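Local coordinates for aclacinomycin-N/aclacinomycin-A oxidase (Streptomyces galilaeus, PDB 2IPI), which catalyses the last two steps of aclacinomycin biosynthesis, oxidising the terminal sugar of the antibiotic with oxygen and a bicovalently attached FAD, at residues Tyr178-Val183 / Trp209-Gly214; Gly217-Val222 / Pro496-Val501; Ala426-Met429 / His433-Ala436. All coordinates share one frame; numbering follows the deposited sequence.

Contact 1. Residues Tyr178-Val183 / Trp209-Gly214; sequences YAVEVV and WAHTGG
With chi1 at 64°, Val180 places CG1 between its backbone N and carbonyl carbon, and His211, whose CG is anti to its own carbonyl carbon (chi1 -81°), reaches out from just past the end of helix 205-210 to meet it. The contact packs the residue just past that helix against strand 177-185, part of the five-stranded antiparallel sheet of the PCMH-type FAD-binding fold. The interface is small, 118 Å² summed over both sides, but all three touching residues are buried.

Two valines from one side of the strand share the imidazole. Val180 crosses it at about a right angle, its CG1 lying 4.2 Å from His211 ND1, while its other methyl, CG2, sits 4.2 Å above the plane of the His211 ring, displaced toward the rim. Val182 comes from the opposite direction to the histidine, and its CG2 is 4.1 Å from His211 CE1. The approach of Val180 CG1 and Val182 CG2 is oblique to the ring, and no hydrogen bond joins the two segments.

Glu181, between the valines, belongs to the other side of the sheet, where its OE1 forms a salt bridge with Arg224 and its OE2 a hydrogen bond with Trp226 NE1. Further back, Tyr178 and Ala179 both face Trp226, a classic beta bulge. The side chain of His211 comes to about 6 Å from the FAD (nearest atoms). What ties it on the helix side is a hydrogen bond between ND1 and the carbonyl O of Leu207, which implies that ND1 carries a proton and limits rotation of the ring.

Contact 2. Residues Gly217-Val222 / Pro496-Val501; sequences GNFGIV and PRLQKV. With FAD (flavin-adenine dinucleotide), chain F.
Phe219 meets helix 495-505 through the outer part of its ring: CZ lies 3.6 Å from Leu498 CD2, and CE1 lies 3.7 Å from Val501 CG1. That same Val501 methyl is also 3.8 Å from Phe219 CD1, so it lies alongside the CD1-CE1 bond instead of a single ring atom. Both aliphatic side chains run at about a right angle to that of Phe219, and their methyls reach the ring obliquely. The carbonyl O of Leu498 lies in the ring plane at its edge, 4.0 Å from Phe219 CE1.

Val501 turns CG1 to the ring by holding that methyl anti to its backbone N (chi1 174°). Around this first shell, Ala210 of helix 205-210 touches both Phe219 and Val501, and Asn218 CB stands 3.9 Å above one face of the Phe219 ring, offset toward the rim. The contact thereby joins the PCMH-type FAD-binding region to a helix of the C-terminal berberine-like region, two sequence families found together in berberine bridge enzyme-like oxidases.

After the phenylalanine the chain passes through Gly220 into strand 221-227, where the backbone reads the adenine of FAD. Val222 N donates to FAD N1A at 3.1 Å, and FAD N6A donates to Val222 O at 3.2 Å, both with N-H...acceptor angles of 161°. Both bonds use the Watson-Crick edge of the adenine and are made by the backbone of Val222. Farther out, Gln499, on the helix surface turned from Phe219, is hydrogen-bonded through NE2 to the carbonyl O of Arg518.

Contact 3. Residues Ala426-Met429 / His433-Ala436; sequences ATWM and HDDA. With AKY (methyl (2S,4R)-2-ethyl-2,5,7-trihydroxy-6,11-dioxo-4-{[2,3,6-trideoxy-4-O-{2,6-dideoxy-4-O-[(2S,6S)-6-methyl-5-oxotetrahydro-2h -pyran-2-yl]-alpha-D-lyxo-hexopyranosyl}-3-(dimethylamino)-D-ribo-hexopyranosyl]oxy}-1,2,3,4,6,11-hexahydrotetracene-1-c arboxylate), chain E.
Trp428 and Asp434 cross at about a right angle, with the indole and carboxylate planes turned 73° against each other. Their meeting point is a single hydrogen bond, from Trp428 NE1 to Asp434 OD1, 2.6 Å long. The oxygen lies in the indole plane, yet the N-H...O angle of 146° shows a bent bond. It is displaced toward the six-membered ring: Asp434 OD1 is 3.2 Å from Trp428 CZ2 but 3.8 Å from Trp428 CD1. On the acceptor side the indole N-H uses the anti side of the carboxylate and stands a little out of its plane; the other oxygen, OD2, makes a long, weak ion pair with Arg360.

The tryptophan can reach the helix because CG sits between its backbone N and carbonyl carbon (chi1 67°). His433, at the N-cap position of helix 434-448, contributes its carbonyl O, 4.2 Å above one face of the Trp428 ring and offset toward the rim. Its own ring is linked more loosely: a water in the imidazole plane is 3.0 Å from His433 ND1 and accepts a weak bond from Met429 N at 3.3 Å.

Thr427 points the other way, to the bound anthracycline. Thr427 OG1 is hydrogen-bonded to the dimethylamino nitrogen N11 at 2.9 Å, with the donor undecided, but the neighbouring methyl C51 comes uncomfortably close, so the detail of this bond is doubtful. The ligand hydroxyl O4 donates weakly to Thr427 O at 3.1 Å. Thr427 and Trp428 belong to the aclacinomycin pocket at the end of strand 420-428, Trp428 turning its indole to helix 434-448.

Contacts 1 and 2 are neighbours, with centres 9 Å apart, and contact 3 lies on the far side of the chain's centre, its centre 35 Å from contact 1 and 33 Å from contact 2. The first two share adjacent strands 177-185 and 221-227, joined by a probable hydrogen bond from Val183 N to Ile221 O (2.7 Å), and meet again where Val180 CG2 packs on Val222 CG1 at 3.5 Å. Contact 3 joins strand 420-428 of the seven-stranded antiparallel sheet to the helix that follows it, and falls between the two halves of contact 2 in sequence. The late helix 495-505 brings the C-terminal berberine-like region back against the FAD-binding part.

Contact 1. Residues Tyr178-Val183 / Trp209-Gly214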
loop_
_atom_site.group_PDB
_atom_site.type_symbol
_atom_site.label_atom_id
_atom_site.label_comp_id
_atom_site.label_asym_id
_atom_site.label_seq_id
_atom_site.Cartn_x
_atom_site.Cartn_y
_atom_site.Cartn_z
ATOM N N TYR A 178 -15.208 4.526 8.505
ATOM C CA TYR A 178 -16.149 5.306 9.296
ATOM C C TYR A 178 -15.452 5.941 10.499
ATOM O O TYR A 178 -15.656 7.124 10.771
ATOM C CB TYR A 178 -17.322 4.444 9.782
ATOM C CG TYR A 178 -18.191 5.148 10.809
ATOM C CD1 TYR A 178 -18.210 4.722 12.130
ATOM C CD2 TYR A 178 -18.986 6.231 10.443
ATOM C CE1 TYR A 178 -19.000 5.373 13.068
ATOM C CE2 TYR A 178 -19.779 6.888 11.372
ATOM C CZ TYR A 178 -19.773 6.446 12.675
ATOM O OH TYR A 178 -20.561 7.089 13.607
ATOM N N ALA A 179 -14.634 5.178 11.231
ATOM C CA ALA A 179 -14.093 5.752 12.466
ATOM C C ALA A 179 -12.779 5.116 12.884
ATOM O O ALA A 179 -12.453 3.996 12.479
ATOM C CB ALA A 179 -15.107 5.595 13.594
ATOM N N VAL A 180 -12.040 5.833 13.731
ATOM C CA VAL A 180 -10.791 5.269 14.232
ATOM C C VAL A 180 -10.605 5.572 15.713
ATOM O O VAL A 180 -10.870 6.693 16.152
ATOM C CB VAL A 180 -9.615 5.813 13.383
ATOM C CG1 VAL A 180 -9.498 7.318 13.567
ATOM C CG2 VAL A 180 -8.315 5.117 13.712
ATOM N N GLU A 181 -10.172 4.559 16.443
ATOM C CA GLU A 181 -9.767 4.641 17.841
ATOM C C GLU A 181 -8.250 4.730 17.900
ATOM O O GLU A 181 -7.572 3.865 17.349
ATOM C CB GLU A 181 -10.266 3.433 18.642
ATOM C CG GLU A 181 -11.708 3.491 19.057
ATOM C CD GLU A 181 -12.469 2.186 19.024
ATOM O OE1 GLU A 181 -12.026 1.094 19.415
ATOM O OE2 GLU A 181 -13.627 2.288 18.567
ATOM N N VAL A 182 -7.735 5.774 18.515
ATOM C CA VAL A 182 -6.324 6.136 18.510
ATOM C C VAL A 182 -5.792 6.434 19.905
ATOM O O VAL A 182 -6.542 6.908 20.772
ATOM C CB VAL A 182 -6.079 7.389 17.643
ATOM C CG1 VAL A 182 -4.622 7.470 17.207
ATOM C CG2 VAL A 182 -6.990 7.394 16.423
ATOM N N VAL A 183 -4.515 6.165 20.132
ATOM C CA VAL A 183 -3.872 6.674 21.347
ATOM C C VAL A 183 -2.954 7.825 20.906
ATOM O O VAL A 183 -2.021 7.632 20.125
ATOM C CB VAL A 183 -3.114 5.608 22.136
ATOM C CG1 VAL A 183 -2.290 6.209 23.264
ATOM C CG2 VAL A 183 -4.082 4.580 22.731
ATOM N N TRP A 209 -10.003 12.098 9.257
ATOM C CA TRP A 209 -9.488 12.511 7.970
ATOM C C TRP A 209 -8.017 12.173 7.803
ATOM O O TRP A 209 -7.591 11.614 6.793
ATOM C CB TRP A 209 -9.616 14.028 7.857
ATOM C CG TRP A 209 -9.456 14.525 6.462
ATOM C CD1 TRP A 209 -8.363 14.661 5.669
ATOM C CD2 TRP A 209 -10.584 14.975 5.697
ATOM N NE1 TRP A 209 -8.711 15.170 4.437
ATOM C CE2 TRP A 209 -10.068 15.369 4.451
ATOM C CE3 TRP A 209 -11.955 15.086 5.950
ATOM C CZ2 TRP A 209 -10.940 15.853 3.511
ATOM C CZ3 TRP A 209 -12.779 15.583 4.951
ATOM C CH2 TRP A 209 -12.281 15.973 3.713
ATOM N N ALA A 210 -7.223 12.515 8.822
ATOM C CA ALA A 210 -5.788 12.264 8.798
ATOM C C ALA A 210 -5.484 10.785 8.583
ATOM O O ALA A 210 -4.446 10.406 8.044
ATOM C CB ALA A 210 -5.148 12.764 10.088
ATOM N N HIS A 211 -6.434 9.936 9.019
ATOM C CA HIS A 211 -6.193 8.507 8.967
ATOM C C HIS A 211 -6.644 7.909 7.638
ATOM O O HIS A 211 -6.505 6.703 7.477
ATOM C CB HIS A 211 -6.844 7.824 10.180
ATOM C CG HIS A 211 -5.935 7.981 11.390
ATOM N ND1 HIS A 211 -5.969 9.099 12.209
ATOM C CD2 HIS A 211 -4.997 7.159 11.898
ATOM C CE1 HIS A 211 -5.070 8.956 13.169
ATOM N NE2 HIS A 211 -4.458 7.782 13.013
ATOM N N THR A 212 -7.150 8.739 6.724
ATOM C CA THR A 212 -7.590 8.189 5.438
ATOM C C THR A 212 -6.523 8.358 4.351
ATOM O O THR A 212 -6.840 8.543 3.172
ATOM C CB THR A 212 -8.928 8.803 4.992
ATOM O OG1 THR A 212 -9.363 8.202 3.760
ATOM C CG2 THR A 212 -8.820 10.283 4.680
ATOM N N GLY A 213 -5.249 8.265 4.715
ATOM C CA GLY A 213 -4.181 8.154 3.768
ATOM C C GLY A 213 -3.097 9.173 4.098
ATOM O O GLY A 213 -2.553 9.603 3.106
ATOM N N GLY A 214 -2.892 9.506 5.352
ATOM C CA GLY A 214 -1.827 10.325 5.886
ATOM C C GLY A 214 -0.592 9.501 6.167
ATOM O O GLY A 214 0.540 9.983 6.313
#

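Contact 2. Residues Gly217-Val222 / Pro496-Val501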
loop_
_atom_site.group_PDB
_atom_site.type_symbol
_atom_site.label_atom_id
_atom_site.label_comp_id
_atom_site.label_asym_id
_atom_site.label_seq_id
_atom_site.Cartn_x
_atom_site.Cartn_y
_atom_site.Cartn_z
ATOM N N GLY A 217 3.441 6.456 10.734
ATOM C CA GLY A 217 3.907 6.773 12.095
ATOM C C GLY A 217 3.901 8.264 12.376
ATOM O O GLY A 217 4.985 8.831 12.553
ATOM N N ASN A 218 2.706 8.871 12.408
ATOM C CA ASN A 218 2.636 10.319 12.563
ATOM C C ASN A 218 1.573 10.819 13.534
ATOM O O ASN A 218 1.776 11.870 14.152
ATOM C CB ASN A 218 2.387 10.987 11.195
ATOM C CG ASN A 218 1.959 10.009 10.128
ATOM O OD1 ASN A 218 1.119 9.171 10.454
ATOM N ND2 ASN A 218 2.481 10.082 8.903
ATOM N N PHE A 219 0.429 10.137 13.688
ATOM C CA PHE A 219 -0.685 10.802 14.388
ATOM C C PHE A 219 -1.098 10.182 15.713
ATOM O O PHE A 219 -2.016 10.687 16.382
ATOM C CB PHE A 219 -1.881 10.811 13.449
ATOM C CG PHE A 219 -1.634 11.539 12.146
ATOM C CD1 PHE A 219 -1.564 12.918 12.131
ATOM C CD2 PHE A 219 -1.473 10.856 10.951
ATOM C CE1 PHE A 219 -1.353 13.620 10.968
ATOM C CE2 PHE A 219 -1.273 11.559 9.773
ATOM C CZ PHE A 219 -1.222 12.932 9.778
ATOM N N GLY A 220 -0.427 9.127 16.152
ATOM C CA GLY A 220 -0.773 8.368 17.331
ATOM C C GLY A 220 -0.861 6.883 17.015
ATOM O O GLY A 220 -0.443 6.479 15.925
ATOM N N ILE A 221 -1.387 6.066 17.922
ATOM C CA ILE A 221 -1.456 4.618 17.646
ATOM C C ILE A 221 -2.902 4.176 17.492
ATOM O O ILE A 221 -3.693 4.304 18.428
ATOM C CB ILE A 221 -0.742 3.792 18.732
ATOM C CG1 ILE A 221 0.741 4.163 18.834
ATOM C CG2 ILE A 221 -0.931 2.293 18.533
ATOM C CD1 ILE A 221 1.468 3.478 19.967
ATOM N N VAL A 222 -3.244 3.673 16.304
ATOM C CA VAL A 222 -4.595 3.168 16.074
ATOM C C VAL A 222 -4.803 1.852 16.814
ATOM O O VAL A 222 -4.050 0.888 16.682
ATOM C CB VAL A 222 -4.861 2.981 14.577
ATOM C CG1 VAL A 222 -6.224 2.372 14.319
ATOM C CG2 VAL A 222 -4.776 4.327 13.867
ATOM N N PRO A 496 -0.726 20.762 3.821
ATOM C CA PRO A 496 -0.893 21.766 4.902
ATOM C C PRO A 496 -1.958 21.309 5.895
ATOM O O PRO A 496 -1.814 21.367 7.109
ATOM C CB PRO A 496 -1.333 23.017 4.156
ATOM C CG PRO A 496 -0.816 22.833 2.764
ATOM C CD PRO A 496 -1.006 21.361 2.510
ATOM N N ARG A 497 -3.074 20.825 5.334
ATOM C CA ARG A 497 -4.168 20.340 6.167
ATOM C C ARG A 497 -3.710 19.201 7.071
ATOM O O ARG A 497 -4.115 19.107 8.222
ATOM C CB ARG A 497 -5.342 19.882 5.298
ATOM N N LEU A 498 -2.791 18.349 6.584
ATOM C CA LEU A 498 -2.207 17.329 7.460
ATOM C C LEU A 498 -1.241 17.890 8.491
ATOM O O LEU A 498 -1.114 17.353 9.608
ATOM C CB LEU A 498 -1.466 16.270 6.629
ATOM C CG LEU A 498 -2.399 15.287 5.898
ATOM C CD1 LEU A 498 -1.679 14.619 4.738
ATOM C CD2 LEU A 498 -2.935 14.270 6.899
ATOM N N GLN A 499 -0.551 18.973 8.141
ATOM C CA GLN A 499 0.344 19.612 9.105
ATOM C C GLN A 499 -0.427 20.125 10.323
ATOM O O GLN A 499 0.096 20.032 11.441
ATOM C CB GLN A 499 1.115 20.777 8.483
ATOM C CG GLN A 499 2.175 20.360 7.472
ATOM C CD GLN A 499 3.130 21.490 7.130
ATOM O OE1 GLN A 499 2.822 22.396 6.357
ATOM N NE2 GLN A 499 4.329 21.446 7.707
ATOM N N LYS A 500 -1.620 20.674 10.066
ATOM C CA LYS A 500 -2.388 21.258 11.157
ATOM C C LYS A 500 -2.935 20.179 12.086
ATOM O O LYS A 500 -3.079 20.361 13.298
ATOM C CB LYS A 500 -3.535 22.110 10.609
ATOM N N VAL A 501 -3.227 19.012 11.510
ATOM C CA VAL A 501 -3.611 17.856 12.321
ATOM C C VAL A 501 -2.445 17.425 13.189
ATOM O O VAL A 501 -2.597 17.120 14.379
ATOM C CB VAL A 501 -4.093 16.707 11.412
ATOM C CG1 VAL A 501 -4.348 15.445 12.213
ATOM C CG2 VAL A 501 -5.339 17.141 10.652
HETATM P PA FAD F . 4.274 -2.001 9.760
HETATM O O1A FAD F . 5.667 -2.015 9.539
HETATM O O2A FAD F . 3.933 -2.566 11.065
HETATM O O5B FAD F . 3.692 -0.546 9.622
HETATM C C5B FAD F . 3.981 0.271 8.561
HETATM C C4B FAD F . 3.845 1.735 8.968
HETATM O O4B FAD F . 2.653 1.902 9.685
HETATM C C3B FAD F . 4.952 2.148 9.956
HETATM O O3B FAD F . 5.198 3.505 9.877
HETATM C C2B FAD F . 4.333 1.848 11.311
HETATM O O2B FAD F . 4.877 2.558 12.391
HETATM C C1B FAD F . 2.892 2.199 11.015
HETATM N N9A FAD F . 1.926 1.572 11.939
HETATM C C8A FAD F . 1.821 0.270 12.234
HETATM N N7A FAD F . 0.827 0.070 13.087
HETATM C C5A FAD F . 0.305 1.265 13.365
HETATM C C6A FAD F . -0.744 1.669 14.181
HETATM N N6A FAD F . -1.432 0.774 14.780
HETATM N N1A FAD F . -1.062 2.951 14.249
HETATM C C2A FAD F . -0.387 3.812 13.525
HETATM N N3A FAD F . 0.606 3.465 12.727
HETATM C C4A FAD F . 0.967 2.219 12.652
HETATM N N1 FAD F . -0.005 -1.885 -0.154
HETATM C C2 FAD F . -1.108 -1.607 -0.926
HETATM O O2 FAD F . -1.647 -0.587 -0.923
HETATM N N3 FAD F . -1.588 -2.598 -1.737
HETATM C C4 FAD F . -1.006 -3.851 -1.796
HETATM O O4 FAD F . -1.525 -4.708 -2.454
HETATM C C4X FAD F . 0.103 -4.126 -0.993
HETATM N N5 FAD F . 0.737 -5.334 -1.027
HETATM C C5X FAD F . 1.771 -5.623 -0.199
HETATM C C6 FAD F . 2.341 -6.898 -0.188
HETATM C C7 FAD F . 3.417 -7.150 0.612
HETATM C C7M FAD F . 3.902 -8.562 0.657
HETATM C C8 FAD F . 3.896 -6.177 1.496
HETATM C C8M FAD F . 4.867 -6.573 2.585
HETATM C C9 FAD F . 3.294 -4.940 1.469
HETATM C C9A FAD F . 2.264 -4.618 0.621
HETATM N N10 FAD F . 1.698 -3.357 0.605
HETATM C C10 FAD F . 0.596 -3.124 -0.162
HETATM C "C1'" FAD F . 2.483 -2.147 0.992
HETATM C "C2'" FAD F . 2.402 -1.740 2.465
HETATM O "O2'" FAD F . 3.505 -1.987 3.273
HETATM C "C3'" FAD F . 1.168 -2.240 3.179
HETATM O "O3'" FAD F . -0.003 -1.851 2.530
HETATM C "C4'" FAD F . 1.364 -1.762 4.651
HETATM O "O4'" FAD F . 2.205 -0.693 4.817
HETATM C "C5'" FAD F . 1.804 -2.751 5.704
HETATM O "O5'" FAD F . 1.676 -2.198 6.971
HETATM P P FAD F . 2.125 -3.099 8.166
HETATM O O1P FAD F . 1.268 -2.922 9.281
HETATM O O2P FAD F . 2.177 -4.418 7.706
HETATM O O3P FAD F . 3.626 -2.739 8.513
#

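Contact 3. Residues Ala426-Met429 / His433-Ala436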
loop_
_atom_site.group_PDB
_atom_site.type_symbol
_atom_site.label_atom_id
_atom_site.label_comp_id
_atom_site.label_asym_id
_atom_site.label_seq_id
_atom_site.Cartn_x
_atom_site.Cartn_y
_atom_site.Cartn_z
ATOM N N ALA A 426 14.175 -3.919 -6.471
ATOM C CA ALA A 426 15.291 -4.831 -6.445
ATOM C C ALA A 426 15.145 -5.665 -5.168
ATOM O O ALA A 426 14.810 -5.120 -4.112
ATOM C CB ALA A 426 16.647 -4.147 -6.442
ATOM N N THR A 427 15.381 -6.939 -5.327
ATOM C CA THR A 427 15.225 -7.954 -4.303
ATOM C C THR A 427 16.449 -8.859 -4.312
ATOM O O THR A 427 16.846 -9.245 -5.418
ATOM C CB THR A 427 13.959 -8.802 -4.549
ATOM O OG1 THR A 427 12.888 -7.924 -4.915
ATOM C CG2 THR A 427 13.589 -9.548 -3.282
ATOM N N TRP A 428 17.001 -9.133 -3.141
ATOM C CA TRP A 428 18.221 -9.938 -3.055
ATOM C C TRP A 428 18.390 -10.624 -1.707
ATOM O O TRP A 428 17.609 -10.465 -0.784
ATOM C CB TRP A 428 19.464 -9.114 -3.355
ATOM C CG TRP A 428 19.911 -8.027 -2.456
ATOM C CD1 TRP A 428 20.954 -8.093 -1.562
ATOM C CD2 TRP A 428 19.372 -6.701 -2.333
ATOM N NE1 TRP A 428 21.090 -6.897 -0.902
ATOM C CE2 TRP A 428 20.137 -6.026 -1.350
ATOM C CE3 TRP A 428 18.331 -6.000 -2.939
ATOM C CZ2 TRP A 428 19.879 -4.705 -0.978
ATOM C CZ3 TRP A 428 18.081 -4.693 -2.569
ATOM C CH2 TRP A 428 18.852 -4.055 -1.596
ATOM N N MET A 429 19.462 -11.412 -1.622
ATOM C CA MET A 429 19.716 -12.130 -0.382
ATOM C C MET A 429 20.959 -11.636 0.336
ATOM O O MET A 429 21.025 -11.545 1.561
ATOM C CB MET A 429 19.893 -13.636 -0.644
ATOM C CG MET A 429 19.882 -14.411 0.664
ATOM S SD MET A 429 19.711 -16.194 0.465
ATOM C CE MET A 429 18.301 -16.316 -0.627
ATOM N N HIS A 433 25.940 -7.455 -1.523
ATOM C CA HIS A 433 25.515 -6.875 -2.793
ATOM C C HIS A 433 24.533 -5.727 -2.614
ATOM O O HIS A 433 23.889 -5.314 -3.577
ATOM C CB HIS A 433 24.858 -7.938 -3.690
ATOM C CG HIS A 433 25.484 -9.296 -3.644
ATOM N ND1 HIS A 433 24.739 -10.451 -3.654
ATOM C CD2 HIS A 433 26.777 -9.689 -3.571
ATOM C CE1 HIS A 433 25.540 -11.498 -3.600
ATOM N NE2 HIS A 433 26.787 -11.064 -3.556
ATOM N N ASP A 434 24.366 -5.177 -1.423
ATOM C CA ASP A 434 23.464 -4.036 -1.249
ATOM C C ASP A 434 23.784 -2.887 -2.193
ATOM O O ASP A 434 22.950 -2.171 -2.748
ATOM C CB ASP A 434 23.560 -3.531 0.198
ATOM C CG ASP A 434 22.905 -4.418 1.227
ATOM O OD1 ASP A 434 22.399 -5.517 0.888
ATOM O OD2 ASP A 434 22.883 -4.012 2.419
ATOM N N ASP A 435 25.089 -2.674 -2.388
ATOM C CA ASP A 435 25.531 -1.572 -3.238
ATOM C C ASP A 435 25.132 -1.768 -4.691
ATOM O O ASP A 435 24.658 -0.843 -5.359
ATOM C CB ASP A 435 27.052 -1.395 -3.111
ATOM C CG ASP A 435 27.412 -0.745 -1.779
ATOM O OD1 ASP A 435 26.708 0.202 -1.370
ATOM O OD2 ASP A 435 28.389 -1.196 -1.148
ATOM N N ALA A 436 25.315 -2.969 -5.222
ATOM C CA ALA A 436 24.969 -3.206 -6.625
ATOM C C ALA A 436 23.462 -3.111 -6.804
ATOM O O ALA A 436 22.959 -2.481 -7.729
ATOM C CB ALA A 436 25.492 -4.561 -7.079
HETATM O O15 AKY E . 1.103 -2.555 -4.373
HETATM C C42 AKY E . 1.763 -3.585 -4.146
HETATM C C40 AKY E . 1.238 -4.905 -4.761
HETATM C C38 AKY E . 2.110 -6.078 -4.566
HETATM C C39 AKY E . 3.237 -3.589 -3.568
HETATM C C41 AKY E . 4.312 -2.799 -3.709
HETATM O O14 AKY E . 3.673 -4.834 -3.072
HETATM C C37 AKY E . 3.478 -5.881 -4.013
HETATM O O13 AKY E . 3.963 -7.120 -3.562
HETATM C C35 AKY E . 5.314 -7.372 -3.814
HETATM C C34 AKY E . 5.529 -8.395 -4.934
HETATM C C36 AKY E . 4.493 -8.358 -5.918
HETATM O O11 AKY E . 5.737 -9.831 -4.453
HETATM C C33 AKY E . 6.075 -7.707 -2.543
HETATM O O12 AKY E . 5.970 -6.719 -1.394
HETATM C C32 AKY E . 6.010 -9.055 -2.181
HETATM C C31 AKY E . 6.558 -9.889 -3.175
HETATM O O7 AKY E . 11.201 -13.310 -6.162
HETATM C C7 AKY E . 11.763 -14.390 -5.416
HETATM C C8 AKY E . 10.801 -15.513 -5.371
HETATM C C9 AKY E . 10.873 -16.317 -6.644
HETATM O O9 AKY E . 10.780 -15.407 -7.685
HETATM C C13 AKY E . 9.798 -17.343 -6.621
HETATM C C14 AKY E . 8.500 -16.535 -6.560
HETATM C C20 AKY E . 13.024 -14.767 -6.125
HETATM C C19 AKY E . 13.223 -15.979 -6.790
HETATM C C10 AKY E . 12.163 -17.043 -6.637
HETATM C C11 AKY E . 14.453 -16.274 -7.378
HETATM C C18 AKY E . 15.510 -15.368 -7.298
HETATM C C17 AKY E . 15.331 -14.150 -6.629
HETATM C C6 AKY E . 14.091 -13.871 -6.067
HETATM O O6 AKY E . 13.887 -12.709 -5.411
HETATM C C12 AKY E . 16.765 -15.710 -7.851
HETATM O O3 AKY E . 16.944 -16.786 -8.463
HETATM C C15 AKY E . 17.851 -14.812 -7.701
HETATM C C1 AKY E . 19.106 -15.178 -8.184
HETATM C C2 AKY E . 20.222 -14.356 -8.020
HETATM C C3 AKY E . 20.048 -13.138 -7.362
HETATM C C16 AKY E . 17.676 -13.585 -7.023
HETATM C C5 AKY E . 16.413 -13.251 -6.485
HETATM O O5 AKY E . 16.173 -12.218 -5.829
HETATM C C4 AKY E . 18.800 -12.759 -6.874
HETATM O O4 AKY E . 18.710 -11.566 -6.232
HETATM O O18 AKY E . 7.943 -9.672 -3.487
HETATM C C45 AKY E . 10.865 -12.202 -5.314
HETATM C C43 AKY E . 12.411 -17.722 -5.293
HETATM O O16 AKY E . 12.857 -17.096 -4.325
HETATM O O17 AKY E . 12.170 -19.055 -5.133
HETATM C C44 AKY E . 13.406 -19.679 -4.762
HETATM O O19 AKY E . 10.067 -12.561 -4.213
HETATM C C47 AKY E . 9.503 -10.073 -5.299
HETATM N N11 AKY E . 10.152 -8.786 -4.993
HETATM C C52 AKY E . 9.838 -7.638 -5.773
HETATM C C51 AKY E . 10.480 -8.507 -3.635
HETATM C C46 AKY E . 10.168 -11.140 -6.159
HETATM C C48 AKY E . 8.511 -10.702 -4.319
HETATM C C49 AKY E . 9.220 -11.706 -3.426
HETATM C C50 AKY E . 9.596 -11.338 -1.985
HETATM O O HOH W 1 22.074 -11.718 -3.653
#